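Local atomic coordinates of bacterial microcompartment shell protein CutR (Streptococcus intermedius SK54 = ATCC 27335, PDB entry 6XPJ), a protein that probably serves as a minor shell protein of the choline-degrading bacterial microcompartment, where its circularly permuted domain may lend the shell heterogeneity and flexibility. Residues I60-I71 with V92-F103; P18-A29 with G45-P54. The protein carries 1 engineered substitution. All coordinates share one frame; numbering follows the deposited sequence.

Overall arrangement
Contact 2 lies at the centre of the chain, about 2 Å from its middle, and is largely buried; contact 1 sits farther out, about 11 Å from that middle, and is only partly buried. Their chemistry differs accordingly. Residues 18-29 and 45-54 are neighbouring antiparallel strands held by a ladder of polar backbone hydrogen bonds, whereas 60-71 and 92-103 are helical pieces joined mainly by apolar side-chain packing, with one serine hydrogen bond across them. Strand 46-53 leads on to helix 58-68, and the layers meet where Phe103 and Ile99 of contact 1 rest on Ile22 of contact 2. Both contacts also reach neighbouring subunits.

Contact 1. Residues I60-I71 with V92-F103; sequences IAADIAGAAANI and VETSLEDILEYF. Engineered in segment 60-71: Ala67 (natural residue Lys).
The rings of Tyr102 and Phe103 receive aliphatic side chains of segment 60-71 at oblique angles, and CD1 of Phe103 occupies the in-plane edge of the tyrosine ring. Closest is CD1 of Ile64, 3.3 Å from CD2 of Tyr102, the two side chains crossing at about a right angle. CG2 of Ile60 meets both rings, coming within 4.0 Å of CZ of Phe103, while CB of Ala61 touches CE1 of the same phenylalanine. Tyr102 extends its ring away from its own amide nitrogen (chi1 175°), and its hydroxyl reaches the subunit boundary, where OH bonds to the carbonyl of Lys116 of a second subunit.

Ile64 is a knob set into a hole made by Asp98, Ile99, Tyr102 and Phe103; its CG2 branch presses against the backbone of helix 92-103, 3.7 Å from N of Ile99. This is helix-on-helix packing within the BMC fold: the helical segments 60-68 and 92-103 are inclined at 134° between their N-to-C directions, nearer antiparallel than parallel, with axes 8.2 Å apart, beside a sheet whose strand 82-87 supplies Phe85 beneath Ala65 and Ser95.

Farther along, small residues bring the backbones near, and CB of Ala65 lies 3.8 Å from CD1 of Ile99. Ser95 OG donates to Ala65 O at 2.8 Å, tilted 28° from the carbonyl plane; Ala68 N reaches that oxygen from the opposite face, giving it two donors. CB of Ala69, just past the helix end, and both CG1 and CG2 of Ile71 gather around the serine hydroxyl. Beside them CB of Ala68 faces the carboxylate of Asp98, 3.2 Å from OD2, and CG2 of Thr94 approaches the Ala68 carbonyl.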
loop_
_atom_site.group_PDB
_atom_site.type_symbol
_atom_site.label_atom_id
_atom_site.label_comp_id
_atom_site.label_asym_id
_atom_site.label_seq_id
_atom_site.Cartn_x
_atom_site.Cartn_y
_atom_site.Cartn_z
ATOM N N ILE C 60 18.654 -5.636 -9.634
ATOM C CA ILE C 60 19.646 -6.728 -9.576
ATOM C C ILE C 60 19.233 -7.804 -10.577
ATOM O O ILE C 60 20.078 -8.306 -11.329
ATOM C CB ILE C 60 19.707 -7.303 -8.148
ATOM C CG1 ILE C 60 20.121 -6.255 -7.136
ATOM C CG2 ILE C 60 20.613 -8.518 -8.108
ATOM C CD1 ILE C 60 19.946 -6.708 -5.689
ATOM N N ALA C 61 17.954 -8.157 -10.610
ATOM C CA ALA C 61 17.424 -9.195 -11.524
ATOM C C ALA C 61 17.556 -8.729 -12.965
ATOM O O ALA C 61 17.970 -9.530 -13.804
ATOM C CB ALA C 61 16.004 -9.554 -11.196
ATOM N N ALA C 62 17.322 -7.456 -13.251
ATOM C CA ALA C 62 17.445 -6.919 -14.622
ATOM C C ALA C 62 18.896 -7.022 -15.078
ATOM O O ALA C 62 19.158 -7.430 -16.232
ATOM C CB ALA C 62 16.974 -5.495 -14.674
ATOM N N ASP C 63 19.820 -6.698 -14.189
ATOM C CA ASP C 63 21.262 -6.769 -14.525
ATOM C C ASP C 63 21.660 -8.209 -14.861
ATOM O O ASP C 63 22.402 -8.454 -15.865
ATOM C CB ASP C 63 22.088 -6.207 -13.378
ATOM C CG ASP C 63 23.569 -6.263 -13.669
ATOM O OD1 ASP C 63 24.029 -5.362 -14.398
ATOM O OD2 ASP C 63 24.228 -7.160 -13.160
ATOM N N ILE C 64 21.255 -9.169 -14.039
ATOM C CA ILE C 64 21.565 -10.596 -14.299
ATOM C C ILE C 64 20.943 -10.991 -15.629
ATOM O O ILE C 64 21.629 -11.669 -16.434
ATOM C CB ILE C 64 21.087 -11.462 -13.135
ATOM C CG1 ILE C 64 21.887 -11.175 -11.879
ATOM C CG2 ILE C 64 21.118 -12.958 -13.495
ATOM C CD1 ILE C 64 21.234 -11.692 -10.655
ATOM N N ALA C 65 19.677 -10.656 -15.865
ATOM C CA ALA C 65 18.964 -11.065 -17.093
ATOM C C ALA C 65 19.743 -10.593 -18.311
ATOM O O ALA C 65 20.014 -11.426 -19.188
ATOM C CB ALA C 65 17.546 -10.561 -17.117
ATOM N N GLY C 66 20.089 -9.309 -18.365
ATOM C CA GLY C 66 20.789 -8.709 -19.520
ATOM C C GLY C 66 22.200 -9.229 -19.683
ATOM O O GLY C 66 22.669 -9.356 -20.863
ATOM N N ALA C 67 22.864 -9.620 -18.599
ATOM C CA ALA C 67 24.244 -10.174 -18.661
ATOM C C ALA C 67 24.188 -11.643 -19.126
ATOM O O ALA C 67 25.207 -12.124 -19.670
ATOM C CB ALA C 67 24.949 -10.061 -17.345
ATOM N N ALA C 68 23.072 -12.348 -18.889
ATOM C CA ALA C 68 22.952 -13.824 -19.050
ATOM C C ALA C 68 22.775 -14.228 -20.520
ATOM O O ALA C 68 23.184 -15.369 -20.896
ATOM C CB ALA C 68 21.791 -14.333 -18.225
ATOM N N ALA C 69 22.106 -13.402 -21.316
ATOM C CA ALA C 69 21.613 -13.792 -22.651
ATOM C C ALA C 69 21.281 -12.526 -23.420
ATOM O O ALA C 69 21.222 -11.453 -22.784
ATOM C CB ALA C 69 20.388 -14.665 -22.503
ATOM N N ASN C 70 21.053 -12.668 -24.722
ATOM C CA ASN C 70 20.695 -11.546 -25.620
ATOM C C ASN C 70 19.197 -11.258 -25.474
ATOM O O ASN C 70 18.382 -11.751 -26.262
ATOM C CB ASN C 70 21.045 -11.859 -27.068
ATOM C CG ASN C 70 20.721 -10.712 -27.997
ATOM O OD1 ASN C 70 20.510 -9.583 -27.551
ATOM N ND2 ASN C 70 20.660 -11.002 -29.287
ATOM N N ILE C 71 18.858 -10.465 -24.487
ATOM C CA ILE C 71 17.456 -10.076 -24.211
ATOM C C ILE C 71 17.403 -8.549 -24.276
ATOM O O ILE C 71 18.458 -7.874 -24.187
ATOM C CB ILE C 71 16.935 -10.679 -22.882
ATOM C CG1 ILE C 71 17.783 -10.283 -21.674
ATOM C CG2 ILE C 71 16.777 -12.203 -22.984
ATOM C CD1 ILE C 71 17.306 -9.069 -20.956
ATOM N N VAL C 92 15.345 -15.995 -23.271
ATOM C CA VAL C 92 14.472 -15.568 -22.142
ATOM C C VAL C 92 14.539 -16.634 -21.038
ATOM O O VAL C 92 14.688 -16.276 -19.854
ATOM C CB VAL C 92 13.034 -15.319 -22.614
ATOM C CG1 VAL C 92 12.102 -15.181 -21.424
ATOM C CG2 VAL C 92 12.985 -14.083 -23.486
ATOM N N GLU C 93 14.462 -17.909 -21.390
ATOM C CA GLU C 93 14.588 -18.968 -20.356
ATOM C C GLU C 93 15.962 -18.904 -19.674
ATOM O O GLU C 93 16.038 -19.099 -18.428
ATOM C CB GLU C 93 14.342 -20.342 -20.956
ATOM C CG GLU C 93 12.935 -20.527 -21.418
ATOM C CD GLU C 93 12.580 -21.930 -21.869
ATOM O OE1 GLU C 93 11.394 -22.153 -22.132
ATOM O OE2 GLU C 93 13.485 -22.780 -21.942
ATOM N N THR C 94 17.062 -18.731 -20.430
ATOM C CA THR C 94 18.424 -18.657 -19.860
ATOM C C THR C 94 18.464 -17.534 -18.829
ATOM O O THR C 94 18.975 -17.736 -17.722
ATOM C CB THR C 94 19.492 -18.456 -20.942
ATOM O OG1 THR C 94 19.463 -19.658 -21.717
ATOM C CG2 THR C 94 20.869 -18.194 -20.372
ATOM N N SER C 95 17.924 -16.364 -19.176
ATOM C CA SER C 95 17.939 -15.197 -18.271
ATOM C C SER C 95 17.125 -15.506 -17.004
ATOM O O SER C 95 17.561 -15.164 -15.914
ATOM C CB SER C 95 17.439 -13.960 -18.960
ATOM O OG SER C 95 18.374 -13.529 -19.958
ATOM N N LEU C 96 15.945 -16.113 -17.150
ATOM C CA LEU C 96 15.115 -16.448 -15.972
ATOM C C LEU C 96 15.865 -17.446 -15.095
ATOM O O LEU C 96 15.856 -17.297 -13.878
ATOM C CB LEU C 96 13.794 -17.021 -16.461
ATOM C CG LEU C 96 12.841 -16.017 -17.088
ATOM C CD1 LEU C 96 11.666 -16.738 -17.695
ATOM C CD2 LEU C 96 12.368 -14.995 -16.056
ATOM N N GLU C 97 16.452 -18.474 -15.685
ATOM C CA GLU C 97 17.224 -19.487 -14.926
ATOM C C GLU C 97 18.368 -18.803 -14.177
ATOM O O GLU C 97 18.601 -19.124 -12.994
ATOM C CB GLU C 97 17.818 -20.493 -15.894
ATOM C CG GLU C 97 16.813 -21.439 -16.499
ATOM C CD GLU C 97 17.326 -22.144 -17.736
ATOM O OE1 GLU C 97 16.630 -23.066 -18.187
ATOM O OE2 GLU C 97 18.407 -21.778 -18.254
ATOM N N ASP C 98 19.076 -17.885 -14.832
ATOM C CA ASP C 98 20.247 -17.248 -14.190
ATOM C C ASP C 98 19.773 -16.385 -13.027
ATOM O O ASP C 98 20.431 -16.363 -11.968
ATOM C CB ASP C 98 21.090 -16.501 -15.217
ATOM C CG ASP C 98 21.911 -17.459 -16.084
ATOM O OD1 ASP C 98 21.680 -18.679 -16.025
ATOM O OD2 ASP C 98 22.847 -16.977 -16.730
ATOM N N ILE C 99 18.656 -15.682 -13.178
ATOM C CA ILE C 99 18.060 -14.924 -12.046
ATOM C C ILE C 99 17.743 -15.883 -10.894
ATOM O O ILE C 99 18.129 -15.580 -9.769
ATOM C CB ILE C 99 16.801 -14.146 -12.477
ATOM C CG1 ILE C 99 17.150 -13.000 -13.432
ATOM C CG2 ILE C 99 16.030 -13.639 -11.282
ATOM C CD1 ILE C 99 15.965 -12.439 -14.154
ATOM N N LEU C 100 17.019 -16.969 -11.139
ATOM C CA LEU C 100 16.613 -17.897 -10.059
ATOM C C LEU C 100 17.840 -18.478 -9.377
ATOM O O LEU C 100 17.860 -18.528 -8.147
ATOM C CB LEU C 100 15.702 -18.977 -10.634
ATOM C CG LEU C 100 14.307 -18.510 -11.041
ATOM C CD1 LEU C 100 13.592 -19.591 -11.835
ATOM C CD2 LEU C 100 13.479 -18.077 -9.848
ATOM N N GLU C 101 18.846 -18.886 -10.149
ATOM C CA GLU C 101 20.018 -19.548 -9.550
ATOM C C GLU C 101 20.776 -18.534 -8.675
ATOM O O GLU C 101 21.212 -18.905 -7.588
ATOM C CB GLU C 101 20.925 -20.111 -10.634
ATOM C CG GLU C 101 20.343 -21.331 -11.313
ATOM C CD GLU C 101 21.124 -21.838 -12.501
ATOM O OE1 GLU C 101 22.323 -21.477 -12.659
ATOM O OE2 GLU C 101 20.514 -22.578 -13.320
ATOM N N TYR C 102 20.947 -17.303 -9.145
ATOM C CA TYR C 102 21.685 -16.288 -8.364
ATOM C C TYR C 102 20.910 -16.018 -7.067
ATOM O O TYR C 102 21.483 -16.007 -5.973
ATOM C CB TYR C 102 21.885 -14.990 -9.150
ATOM C CG TYR C 102 22.522 -13.935 -8.282
ATOM C CD1 TYR C 102 23.881 -13.935 -8.037
ATOM C CD2 TYR C 102 21.748 -12.993 -7.622
ATOM C CE1 TYR C 102 24.463 -13.008 -7.186
ATOM C CE2 TYR C 102 22.314 -12.080 -6.759
ATOM C CZ TYR C 102 23.672 -12.097 -6.519
ATOM O OH TYR C 102 24.215 -11.160 -5.684
ATOM N N PHE C 103 19.608 -15.733 -7.175
ATOM C CA PHE C 103 18.811 -15.392 -5.985
ATOM C C PHE C 103 18.764 -16.556 -5.008
ATOM O O PHE C 103 18.865 -16.335 -3.768
ATOM C CB PHE C 103 17.419 -14.881 -6.364
ATOM C CG PHE C 103 17.407 -13.417 -6.725
ATOM C CD1 PHE C 103 17.913 -12.934 -7.909
ATOM C CD2 PHE C 103 16.831 -12.510 -5.866
ATOM C CE1 PHE C 103 17.896 -11.589 -8.233
ATOM C CE2 PHE C 103 16.811 -11.163 -6.176
ATOM C CZ PHE C 103 17.351 -10.698 -7.353
#

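Contact 2. Residues P18-A29 with G45-P54; sequences PGKQITLAHVIA and GAIGVVSLTP
Leu24 turns its CG anti to the backbone N (chi1 -176°), a setting that brings CD2 obliquely over CG1 of Val49, 3.8 Å away, while its CB rests against CB of Ser51. Ser51, on the same face, turns OG away from its backbone N (chi1 -178°), toward Thr23, whose CB is 4.2 Å from that OG. The hydroxyl bonds chiefly to OE1 of Glu56 of a neighbouring subunit, and OG also accepts a longer bond, 3.3 Å, from the oxygen of a water. That water also bonds to the hydroxyls of Thr23 and Thr53, at 2.7 Å from OG1 of Thr23. NE2 of Gln21 donates to this Thr23 hydroxyl nearly in its amide plane.

Behind these side chains stands an antiparallel ladder in the sheet of the circularly permuted BMC domain, its register displaced by a beta bulge between Ile22 and Leu24. Thr23 and Leu24 together stand opposite Ser51, whose O accepts from Thr23 N and whose N donates to Leu24 O; Leu24 N is buried without a partner in the model. Past the bulge His26 and Val49 exchange two bonds, with Val49 N 2.8 Å from His26 O, and Ile28 and Ile47 do likewise.

The other face carries Ile22, Ala25, Val27, Val50 and Leu52. Ile22 and Leu52 lie side by side, CG1 to CD2 at 3.9 Å, facing Phe103 of helix 89-105. At the strand end CG2 of Val27 packs on CB of Ala46. Beyond Gln21 and Thr53 the side chains of Pro18 and Pro54, the latter after a cis peptide bond, cross at about a right angle, CB to CB at 3.9 Å.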
loop_
_atom_site.group_PDB
_atom_site.type_symbol
_atom_site.label_atom_id
_atom_site.label_comp_id
_atom_site.label_asym_id
_atom_site.label_seq_id
_atom_site.Cartn_x
_atom_site.Cartn_y
_atom_site.Cartn_z
ATOM N N PRO C 18 9.588 -6.343 4.562
ATOM C CA PRO C 18 9.531 -7.166 3.371
ATOM C C PRO C 18 10.292 -8.478 3.569
ATOM O O PRO C 18 11.290 -8.550 4.289
ATOM C CB PRO C 18 10.201 -6.308 2.277
ATOM C CG PRO C 18 10.846 -5.170 2.949
ATOM C CD PRO C 18 10.418 -5.150 4.402
ATOM N N GLY C 19 9.772 -9.525 2.952
ATOM C CA GLY C 19 10.488 -10.798 2.826
ATOM C C GLY C 19 11.488 -10.759 1.687
ATOM O O GLY C 19 11.717 -9.693 1.110
ATOM N N LYS C 20 12.070 -11.919 1.421
ATOM C CA LYS C 20 13.175 -12.083 0.463
ATOM C C LYS C 20 12.777 -13.236 -0.424
ATOM O O LYS C 20 13.022 -14.376 -0.069
ATOM C CB LYS C 20 14.497 -12.260 1.199
ATOM C CG LYS C 20 14.928 -11.020 1.950
ATOM C CD LYS C 20 16.087 -11.281 2.906
ATOM C CE LYS C 20 15.639 -12.155 4.067
ATOM N NZ LYS C 20 16.446 -11.961 5.299
ATOM N N GLN C 21 12.164 -12.933 -1.565
ATOM C CA GLN C 21 11.501 -13.998 -2.352
ATOM C C GLN C 21 11.387 -13.570 -3.809
ATOM O O GLN C 21 11.064 -12.404 -4.075
ATOM C CB GLN C 21 10.105 -14.227 -1.754
ATOM C CG GLN C 21 9.253 -15.233 -2.485
ATOM C CD GLN C 21 8.097 -15.663 -1.613
ATOM O OE1 GLN C 21 8.282 -16.192 -0.521
ATOM N NE2 GLN C 21 6.901 -15.462 -2.126
ATOM N N ILE C 22 11.543 -14.529 -4.714
ATOM C CA ILE C 22 11.015 -14.433 -6.099
ATOM C C ILE C 22 9.748 -15.270 -6.148
ATOM O O ILE C 22 9.800 -16.490 -5.881
ATOM C CB ILE C 22 12.043 -14.884 -7.141
ATOM C CG1 ILE C 22 13.256 -13.953 -7.112
ATOM C CG2 ILE C 22 11.373 -14.961 -8.506
ATOM C CD1 ILE C 22 14.305 -14.228 -8.163
ATOM N N THR C 23 8.621 -14.625 -6.473
ATOM C CA THR C 23 7.291 -15.273 -6.458
ATOM C C THR C 23 6.862 -15.649 -7.879
ATOM O O THR C 23 5.890 -16.412 -8.048
ATOM C CB THR C 23 6.253 -14.386 -5.763
ATOM O OG1 THR C 23 6.814 -13.873 -4.545
ATOM C CG2 THR C 23 4.999 -15.164 -5.461
ATOM N N LEU C 24 7.551 -15.147 -8.888
ATOM C CA LEU C 24 7.201 -15.434 -10.290
ATOM C C LEU C 24 8.473 -15.315 -11.112
ATOM O O LEU C 24 9.178 -14.304 -11.001
ATOM C CB LEU C 24 6.143 -14.444 -10.792
ATOM C CG LEU C 24 5.653 -14.717 -12.212
ATOM C CD1 LEU C 24 4.798 -15.962 -12.237
ATOM C CD2 LEU C 24 4.893 -13.520 -12.737
ATOM N N ALA C 25 8.740 -16.311 -11.949
ATOM C CA ALA C 25 9.823 -16.268 -12.953
ATOM C C ALA C 25 9.311 -17.048 -14.152
ATOM O O ALA C 25 9.324 -18.296 -14.145
ATOM C CB ALA C 25 11.089 -16.830 -12.378
ATOM N N HIS C 26 8.735 -16.333 -15.093
ATOM C CA HIS C 26 7.773 -16.897 -16.047
ATOM C C HIS C 26 8.117 -16.484 -17.462
ATOM O O HIS C 26 8.419 -15.283 -17.700
ATOM C CB HIS C 26 6.357 -16.437 -15.683
ATOM C CG HIS C 26 5.301 -17.127 -16.480
ATOM N ND1 HIS C 26 4.683 -18.279 -16.068
ATOM C CD2 HIS C 26 4.762 -16.811 -17.694
ATOM C CE1 HIS C 26 3.801 -18.649 -16.989
ATOM N NE2 HIS C 26 3.826 -17.760 -18.004
ATOM N N VAL C 27 7.982 -17.419 -18.384
ATOM C CA VAL C 27 8.085 -17.099 -19.831
ATOM C C VAL C 27 6.739 -17.332 -20.506
ATOM O O VAL C 27 6.164 -18.419 -20.375
ATOM C CB VAL C 27 9.210 -17.875 -20.535
ATOM C CG1 VAL C 27 9.170 -19.381 -20.303
ATOM C CG2 VAL C 27 9.235 -17.578 -22.022
ATOM N N ILE C 28 6.279 -16.305 -21.211
ATOM C CA ILE C 28 5.194 -16.437 -22.212
ATOM C C ILE C 28 5.886 -16.678 -23.539
ATOM O O ILE C 28 6.549 -15.769 -24.033
ATOM C CB ILE C 28 4.267 -15.208 -22.232
ATOM C CG1 ILE C 28 3.787 -14.835 -20.830
ATOM C CG2 ILE C 28 3.119 -15.479 -23.201
ATOM C CD1 ILE C 28 2.926 -13.594 -20.787
ATOM N N ALA C 29 5.754 -17.887 -24.094
ATOM C CA ALA C 29 6.612 -18.298 -25.232
ATOM C C ALA C 29 6.213 -17.520 -26.479
ATOM O O ALA C 29 7.093 -17.131 -27.254
ATOM C CB ALA C 29 6.475 -19.775 -25.479
ATOM N N GLY C 45 9.010 -12.744 -30.398
ATOM C CA GLY C 45 9.777 -13.375 -29.330
ATOM C C GLY C 45 8.930 -13.611 -28.095
ATOM O O GLY C 45 7.743 -13.249 -28.033
ATOM N N ALA C 46 9.564 -14.223 -27.118
ATOM C CA ALA C 46 8.974 -14.539 -25.819
ATOM C C ALA C 46 9.110 -13.326 -24.898
ATOM O O ALA C 46 9.927 -12.382 -25.159
ATOM C CB ALA C 46 9.666 -15.741 -25.250
ATOM N N ILE C 47 8.303 -13.343 -23.845
ATOM C CA ILE C 47 8.375 -12.338 -22.754
ATOM C C ILE C 47 8.700 -13.078 -21.465
ATOM O O ILE C 47 8.011 -14.071 -21.151
ATOM C CB ILE C 47 7.057 -11.553 -22.657
ATOM C CG1 ILE C 47 6.905 -10.660 -23.894
ATOM C CG2 ILE C 47 6.966 -10.787 -21.341
ATOM C CD1 ILE C 47 7.850 -9.524 -23.987
ATOM N N GLY C 48 9.669 -12.552 -20.725
ATOM C CA GLY C 48 9.980 -12.996 -19.359
ATOM C C GLY C 48 9.414 -12.031 -18.348
ATOM O O GLY C 48 9.518 -10.801 -18.565
ATOM N N VAL C 49 8.819 -12.546 -17.274
ATOM C CA VAL C 49 8.138 -11.776 -16.205
ATOM C C VAL C 49 8.660 -12.256 -14.857
ATOM O O VAL C 49 8.605 -13.467 -14.585
ATOM C CB VAL C 49 6.616 -11.933 -16.277
ATOM C CG1 VAL C 49 5.961 -10.926 -15.343
ATOM C CG2 VAL C 49 6.094 -11.792 -17.706
ATOM N N VAL C 50 9.132 -11.317 -14.051
ATOM C CA VAL C 50 9.694 -11.617 -12.712
ATOM C C VAL C 50 8.995 -10.755 -11.665
ATOM O O VAL C 50 8.846 -9.540 -11.850
ATOM C CB VAL C 50 11.216 -11.432 -12.674
ATOM C CG1 VAL C 50 11.766 -12.041 -11.409
ATOM C CG2 VAL C 50 11.882 -12.041 -13.905
ATOM N N SER C 51 8.617 -11.392 -10.568
ATOM C CA SER C 51 8.085 -10.754 -9.341
ATOM C C SER C 51 9.066 -10.957 -8.196
ATOM O O SER C 51 9.380 -12.143 -7.895
ATOM C CB SER C 51 6.779 -11.382 -8.966
ATOM O OG SER C 51 6.254 -10.721 -7.806
ATOM N N LEU C 52 9.541 -9.872 -7.605
ATOM C CA LEU C 52 10.581 -9.922 -6.547
ATOM C C LEU C 52 10.152 -9.141 -5.317
ATOM O O LEU C 52 9.440 -8.136 -5.408
ATOM C CB LEU C 52 11.893 -9.343 -7.061
ATOM C CG LEU C 52 12.415 -9.922 -8.361
ATOM C CD1 LEU C 52 12.116 -8.999 -9.539
ATOM C CD2 LEU C 52 13.891 -10.264 -8.261
ATOM N N THR C 53 10.681 -9.558 -4.172
ATOM C CA THR C 53 10.519 -8.875 -2.876
ATOM C C THR C 53 11.864 -9.014 -2.181
ATOM O O THR C 53 12.422 -10.119 -2.180
ATOM C CB THR C 53 9.403 -9.539 -2.049
ATOM O OG1 THR C 53 8.229 -9.666 -2.880
ATOM C CG2 THR C 53 9.176 -8.779 -0.764
ATOM N N PRO C 54 12.457 -7.949 -1.610
ATOM C CA PRO C 54 11.928 -6.586 -1.660
ATOM C C PRO C 54 12.062 -5.966 -3.058
ATOM O O PRO C 54 12.804 -6.459 -3.908
ATOM C CB PRO C 54 12.800 -5.833 -0.651
ATOM C CG PRO C 54 14.117 -6.568 -0.707
ATOM C CD PRO C 54 13.751 -8.018 -0.915
HETATM O O HOH W 1 7.853 -11.480 -5.053
#